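Local coordinates for rhamnonate dehydratase (Gibberella zeae PH-1, PDB 3FXG), which probably catalyses the magnesium-dependent dehydration of L-rhamnonate to 2-keto-3-deoxy-L-rhamnonate, as a member of the enolase superfamily, at residues G79-F84 with G328-H333; I136-W141 with P383-T388. All coordinates share one frame; numbering follows the deposited sequence.

Interaction 1: G79-F84 with G328-H333; sequences GFATGF and GPYSYH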
loop_
_atom_site.group_PDB
_atom_site.type_symbol
_atom_site.label_atom_id
_atom_site.label_comp_id
_atom_site.label_asym_id
_atom_site.label_seq_id
_atom_site.Cartn_x
_atom_site.Cartn_y
_atom_site.Cartn_z
ATOM N N GLY A 79 -34.545 37.496 -2.101
ATOM C CA GLY A 79 -34.292 36.111 -2.436
ATOM C C GLY A 79 -34.587 35.321 -1.181
ATOM O O GLY A 79 -34.396 35.831 -0.079
ATOM N N PHE A 80 -35.065 34.091 -1.327
ATOM C CA PHE A 80 -35.360 33.280 -0.157
ATOM C C PHE A 80 -35.184 31.789 -0.410
ATOM O O PHE A 80 -35.062 31.346 -1.553
ATOM C CB PHE A 80 -36.785 33.574 0.346
ATOM C CG PHE A 80 -37.853 33.408 -0.702
ATOM C CD1 PHE A 80 -38.231 32.144 -1.140
ATOM C CD2 PHE A 80 -38.485 34.523 -1.247
ATOM C CE1 PHE A 80 -39.228 31.989 -2.109
ATOM C CE2 PHE A 80 -39.482 34.379 -2.217
ATOM C CZ PHE A 80 -39.852 33.107 -2.646
ATOM N N ALA A 81 -35.157 31.021 0.672
ATOM C CA ALA A 81 -35.004 29.575 0.589
ATOM C C ALA A 81 -35.475 28.955 1.895
ATOM O O ALA A 81 -35.502 29.618 2.931
ATOM C CB ALA A 81 -33.547 29.216 0.331
ATOM N N THR A 82 -35.850 27.682 1.842
ATOM C CA THR A 82 -36.324 26.986 3.026
ATOM C C THR A 82 -35.463 25.756 3.288
ATOM O O THR A 82 -34.738 25.291 2.405
ATOM C CB THR A 82 -37.804 26.555 2.858
ATOM O OG1 THR A 82 -38.290 26.001 4.087
ATOM C CG2 THR A 82 -37.934 25.512 1.754
ATOM N N GLY A 83 -35.543 25.239 4.508
ATOM C CA GLY A 83 -34.778 24.064 4.874
ATOM C C GLY A 83 -35.202 23.589 6.246
ATOM O O GLY A 83 -36.078 24.190 6.867
ATOM N N PHE A 84 -34.604 22.505 6.724
ATOM C CA PHE A 84 -34.945 22.006 8.045
ATOM C C PHE A 84 -33.944 22.641 9.002
ATOM O O PHE A 84 -32.832 22.978 8.603
ATOM C CB PHE A 84 -34.884 20.467 8.075
ATOM C CG PHE A 84 -33.538 19.898 8.440
ATOM C CD1 PHE A 84 -32.388 20.254 7.741
ATOM C CD2 PHE A 84 -33.428 18.971 9.475
ATOM C CE1 PHE A 84 -31.152 19.693 8.064
ATOM C CE2 PHE A 84 -32.196 18.406 9.805
ATOM C CZ PHE A 84 -31.055 18.769 9.097
ATOM N N GLY A 328 -36.015 19.162 -4.085
ATOM C CA GLY A 328 -36.846 19.977 -4.960
ATOM C C GLY A 328 -36.089 20.864 -5.943
ATOM O O GLY A 328 -35.027 20.479 -6.424
ATOM N N PRO A 329 -36.615 22.058 -6.269
ATOM C CA PRO A 329 -35.973 22.991 -7.205
ATOM C C PRO A 329 -34.500 23.289 -6.916
ATOM O O PRO A 329 -33.721 23.545 -7.835
ATOM C CB PRO A 329 -36.846 24.234 -7.097
ATOM C CG PRO A 329 -38.209 23.642 -6.877
ATOM C CD PRO A 329 -37.929 22.574 -5.840
ATOM N N TYR A 330 -34.115 23.265 -5.646
ATOM C CA TYR A 330 -32.724 23.529 -5.295
ATOM C C TYR A 330 -31.834 22.463 -5.923
ATOM O O TYR A 330 -30.672 22.717 -6.243
ATOM C CB TYR A 330 -32.552 23.543 -3.775
ATOM C CG TYR A 330 -33.486 24.512 -3.095
ATOM C CD1 TYR A 330 -33.627 25.817 -3.568
ATOM C CD2 TYR A 330 -34.253 24.121 -1.998
ATOM C CE1 TYR A 330 -34.513 26.708 -2.970
ATOM C CE2 TYR A 330 -35.142 25.005 -1.393
ATOM C CZ TYR A 330 -35.267 26.295 -1.886
ATOM O OH TYR A 330 -36.157 27.169 -1.310
ATOM N N SER A 331 -32.385 21.267 -6.099
ATOM C CA SER A 331 -31.635 20.185 -6.715
ATOM C C SER A 331 -31.902 20.128 -8.218
ATOM O O SER A 331 -31.012 19.785 -8.994
ATOM C CB SER A 331 -31.987 18.846 -6.060
ATOM O OG SER A 331 -33.390 18.660 -5.996
ATOM N N TYR A 332 -33.114 20.483 -8.640
ATOM C CA TYR A 332 -33.434 20.450 -10.066
ATOM C C TYR A 332 -32.510 21.363 -10.864
ATOM O O TYR A 332 -31.969 20.963 -11.894
ATOM C CB TYR A 332 -34.891 20.866 -10.322
ATOM C CG TYR A 332 -35.909 20.095 -9.510
ATOM C CD1 TYR A 332 -35.606 18.839 -8.985
ATOM C CD2 TYR A 332 -37.178 20.624 -9.262
ATOM C CE1 TYR A 332 -36.533 18.132 -8.232
ATOM C CE2 TYR A 332 -38.115 19.921 -8.510
ATOM C CZ TYR A 332 -37.782 18.677 -7.999
ATOM O OH TYR A 332 -38.688 17.976 -7.239
ATOM N N HIS A 333 -32.327 22.590 -10.387
ATOM C CA HIS A 333 -31.476 23.539 -11.089
ATOM C C HIS A 333 -30.033 23.059 -11.158
ATOM O O HIS A 333 -29.315 23.356 -12.110
ATOM C CB HIS A 333 -31.540 24.915 -10.422
ATOM C CG HIS A 333 -32.757 25.709 -10.790
ATOM N ND1 HIS A 333 -34.020 25.398 -10.332
ATOM C CD2 HIS A 333 -32.900 26.811 -11.564
ATOM C CE1 HIS A 333 -34.887 26.276 -10.804
ATOM N NE2 HIS A 333 -34.233 27.145 -11.554
HETATM O O HOH W 1 -36.461 29.452 -2.902
#

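Interaction 2: I136-W141 with P383-T388; sequences IDLALW and PGFGLT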
loop_
_atom_site.group_PDB
_atom_site.type_symbol
_atom_site.label_atom_id
_atom_site.label_comp_id
_atom_site.label_asym_id
_atom_site.label_seq_id
_atom_site.Cartn_x
_atom_site.Cartn_y
_atom_site.Cartn_z
ATOM N N ILE A 136 -28.954 29.796 3.692
ATOM C CA ILE A 136 -28.573 31.181 3.439
ATOM C C ILE A 136 -27.984 31.288 2.033
ATOM O O ILE A 136 -28.297 32.218 1.286
ATOM C CB ILE A 136 -27.533 31.674 4.471
ATOM C CG1 ILE A 136 -28.195 31.806 5.845
ATOM C CG2 ILE A 136 -26.934 33.003 4.022
ATOM C CD1 ILE A 136 -27.221 32.120 6.979
ATOM N N ASP A 137 -27.135 30.327 1.680
ATOM C CA ASP A 137 -26.508 30.303 0.364
ATOM C C ASP A 137 -27.566 30.183 -0.725
ATOM O O ASP A 137 -27.497 30.877 -1.736
ATOM C CB ASP A 137 -25.529 29.128 0.259
ATOM C CG ASP A 137 -24.779 29.107 -1.064
ATOM O OD1 ASP A 137 -23.939 30.004 -1.295
ATOM O OD2 ASP A 137 -25.030 28.193 -1.877
ATOM N N LEU A 138 -28.539 29.298 -0.521
ATOM C CA LEU A 138 -29.606 29.106 -1.498
ATOM C C LEU A 138 -30.423 30.390 -1.653
ATOM O O LEU A 138 -30.842 30.736 -2.758
ATOM C CB LEU A 138 -30.510 27.939 -1.078
ATOM C CG LEU A 138 -29.878 26.543 -1.200
ATOM C CD1 LEU A 138 -30.791 25.485 -0.583
ATOM C CD2 LEU A 138 -29.621 26.230 -2.670
ATOM N N ALA A 139 -30.642 31.101 -0.550
ATOM C CA ALA A 139 -31.387 32.358 -0.608
ATOM C C ALA A 139 -30.579 33.368 -1.418
ATOM O O ALA A 139 -31.139 34.190 -2.140
ATOM C CB ALA A 139 -31.648 32.892 0.803
ATOM N N LEU A 140 -29.257 33.302 -1.298
ATOM C CA LEU A 140 -28.389 34.201 -2.044
ATOM C C LEU A 140 -28.529 33.913 -3.533
ATOM O O LEU A 140 -28.647 34.837 -4.340
ATOM C CB LEU A 140 -26.926 34.028 -1.614
ATOM C CG LEU A 140 -26.504 34.687 -0.299
ATOM C CD1 LEU A 140 -25.073 34.287 0.037
ATOM C CD2 LEU A 140 -26.616 36.208 -0.424
ATOM N N TRP A 141 -28.528 32.633 -3.902
ATOM C CA TRP A 141 -28.665 32.275 -5.309
ATOM C C TRP A 141 -30.030 32.675 -5.853
ATOM O O TRP A 141 -30.132 33.121 -6.992
ATOM C CB TRP A 141 -28.426 30.777 -5.516
ATOM C CG TRP A 141 -26.958 30.438 -5.576
ATOM C CD1 TRP A 141 -26.190 29.910 -4.576
ATOM C CD2 TRP A 141 -26.083 30.643 -6.689
ATOM N NE1 TRP A 141 -24.888 29.770 -5.001
ATOM C CE2 TRP A 141 -24.795 30.214 -6.294
ATOM C CE3 TRP A 141 -26.262 31.148 -7.984
ATOM C CZ2 TRP A 141 -23.691 30.272 -7.150
ATOM C CZ3 TRP A 141 -25.164 31.208 -8.836
ATOM C CH2 TRP A 141 -23.893 30.771 -8.413
ATOM N N PRO A 383 -37.491 33.310 -12.580
ATOM C CA PRO A 383 -36.401 33.970 -11.851
ATOM C C PRO A 383 -35.944 33.204 -10.606
ATOM O O PRO A 383 -36.765 32.698 -9.845
ATOM C CB PRO A 383 -36.998 35.333 -11.509
ATOM C CG PRO A 383 -37.930 35.582 -12.662
ATOM C CD PRO A 383 -38.605 34.247 -12.812
ATOM N N GLY A 384 -34.630 33.128 -10.408
ATOM C CA GLY A 384 -34.095 32.427 -9.250
ATOM C C GLY A 384 -34.471 30.958 -9.245
ATOM O O GLY A 384 -34.319 30.276 -10.258
ATOM N N PHE A 385 -34.954 30.466 -8.107
ATOM C CA PHE A 385 -35.359 29.070 -8.001
ATOM C C PHE A 385 -36.825 28.897 -8.389
ATOM O O PHE A 385 -37.384 27.807 -8.275
ATOM C CB PHE A 385 -35.097 28.536 -6.585
ATOM C CG PHE A 385 -33.647 28.201 -6.328
ATOM C CD1 PHE A 385 -33.013 27.199 -7.061
ATOM C CD2 PHE A 385 -32.910 28.898 -5.376
ATOM C CE1 PHE A 385 -31.669 26.898 -6.851
ATOM C CE2 PHE A 385 -31.560 28.605 -5.156
ATOM C CZ PHE A 385 -30.940 27.606 -5.894
ATOM N N GLY A 386 -37.431 29.986 -8.852
ATOM C CA GLY A 386 -38.812 29.963 -9.315
ATOM C C GLY A 386 -39.926 29.606 -8.352
ATOM O O GLY A 386 -41.022 29.242 -8.787
ATOM N N LEU A 387 -39.672 29.716 -7.054
ATOM C CA LEU A 387 -40.691 29.391 -6.064
ATOM C C LEU A 387 -41.341 30.657 -5.521
ATOM O O LEU A 387 -40.656 31.586 -5.100
ATOM C CB LEU A 387 -40.077 28.586 -4.918
ATOM C CG LEU A 387 -39.558 27.199 -5.302
ATOM C CD1 LEU A 387 -38.756 26.612 -4.152
ATOM C CD2 LEU A 387 -40.726 26.296 -5.660
ATOM N N THR A 388 -42.668 30.686 -5.539
ATOM C CA THR A 388 -43.410 31.839 -5.052
ATOM C C THR A 388 -44.150 31.474 -3.773
ATOM O O THR A 388 -44.946 30.535 -3.745
ATOM C CB THR A 388 -44.421 32.321 -6.102
ATOM O OG1 THR A 388 -45.366 31.279 -6.362
ATOM C CG2 THR A 388 -43.715 32.661 -7.396
#

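Interaction 1: G79-F84 with G328-H333
From the helix, Tyr330 alone makes the contact, reaching from the first turn to the strand 79-84 and setting its hydroxyl against the backbone at Ala81 and Thr82. The polar part is one direct bond and one through water. The amide of Thr82 donates to Tyr330 OH, N to OH 3.2 Å, with an N-H...O angle of 149°, so the bond is somewhat bent. Water 1 lies at the edge of the tyrosine ring, in its plane, 2.8 Å from Tyr330 OH, and donates to the carbonyl of Phe80 at 2.7 Å from Phe80 O. The phenol oxygen is thus tied, directly and through the water, to the two backbone groups that flank Ala81, Phe80 O and Thr82 N, a pairing that helps to fix where the ring ends.

The apolar part is a single pair: Ala81 CB approaches the ring obliquely, 4.1 Å from Tyr330 CZ. Van der Waals packing surrounds the hydroxyl, with Ala81 CA 3.3 Å from Tyr330 OH. Thr82 crosses the tyrosine at about a right angle and brings its methyl CG2 to 3.9 Å from Tyr330 OH. Its OG1, anti to the backbone N (chi1 -174°), is bonded to Phe67 O and Gly26 N instead. Thr82 O is buried here without a hydrogen-bonding partner.

On the helical side, Gly328 is the N-cap residue, and its carbonyl accepts from the amides of Ser331 and Tyr332. The same oxygen sits over the centre of the Tyr332 ring.

The strand belongs to the antiparallel sheet of the N-terminal capping domain, where it pairs with strand 66-73; the helix 329-335 belongs to the barrel domain. Leu138 of helix 128-148 touches both Ala81 and Tyr330, so the tyrosine, packed on strand and helix of the capping domain, bridges the two domains.

Interaction 2: I136-W141 with P383-T388
Leu138 is the first residue of 136-141 to meet the loop, and it does so with both backbone and side chain. Its carbonyl oxygen lies in the plane of the Phe385 ring, at the edge, 3.3 Å from Phe385 CE2, where the weakly positive ring hydrogens face it. The side chain crosses the phenylalanine at about a right angle: with CG anti to the carbonyl carbon (chi1 -71°), the CD2 branch comes to 3.7 Å from Phe385 CZ. The ring is delivered by a type II' beta turn from Pro383 to Gly386, closed by a bond from Gly386 N to Pro383 O of 3.0 Å. Gly384 takes the positive phi (61°) that this turn has at its second position, and Phe385 follows it, pointing at helix 128-148 of the capping domain from the loop that leads out of the barrel back to the capping-domain sheet. One turn beyond Leu138, Trp141 adds CB, 3.8 Å from Phe385 CE2, approaching obliquely. Its indole leads away from the loop, and NE1 is hydrogen-bonded to Thr306 OG1. Leu305 of helix 305-316 touches Leu138, Trp141 and Phe385 alike, and the amide of Phe385 is bonded to Asp142 OD1.

Overall arrangement
Interactions 1 and 2 lie side by side, their centres about 6 Å apart. Interaction 1 joins the capping sheet to barrel helix 329-335; interaction 2 packs the capping helix 128-148 against the loop returning from the barrel. They touch where Phe80 CZ packs 3.0 Å from Leu387 O and Ala81 CB lies 3.6 Å from Leu138 CB. Phe385 meets the rings of Tyr330 and His333 edge-to-face, and His333 NE2 approaches Gly384 O at 3.4 Å. Along the chain the segments alternate, and each pair is more than 240 residues apart. The magnesium ion, held by Asp222, Glu248 and Glu275, is coordinated by none of the four segments, which form structural packing.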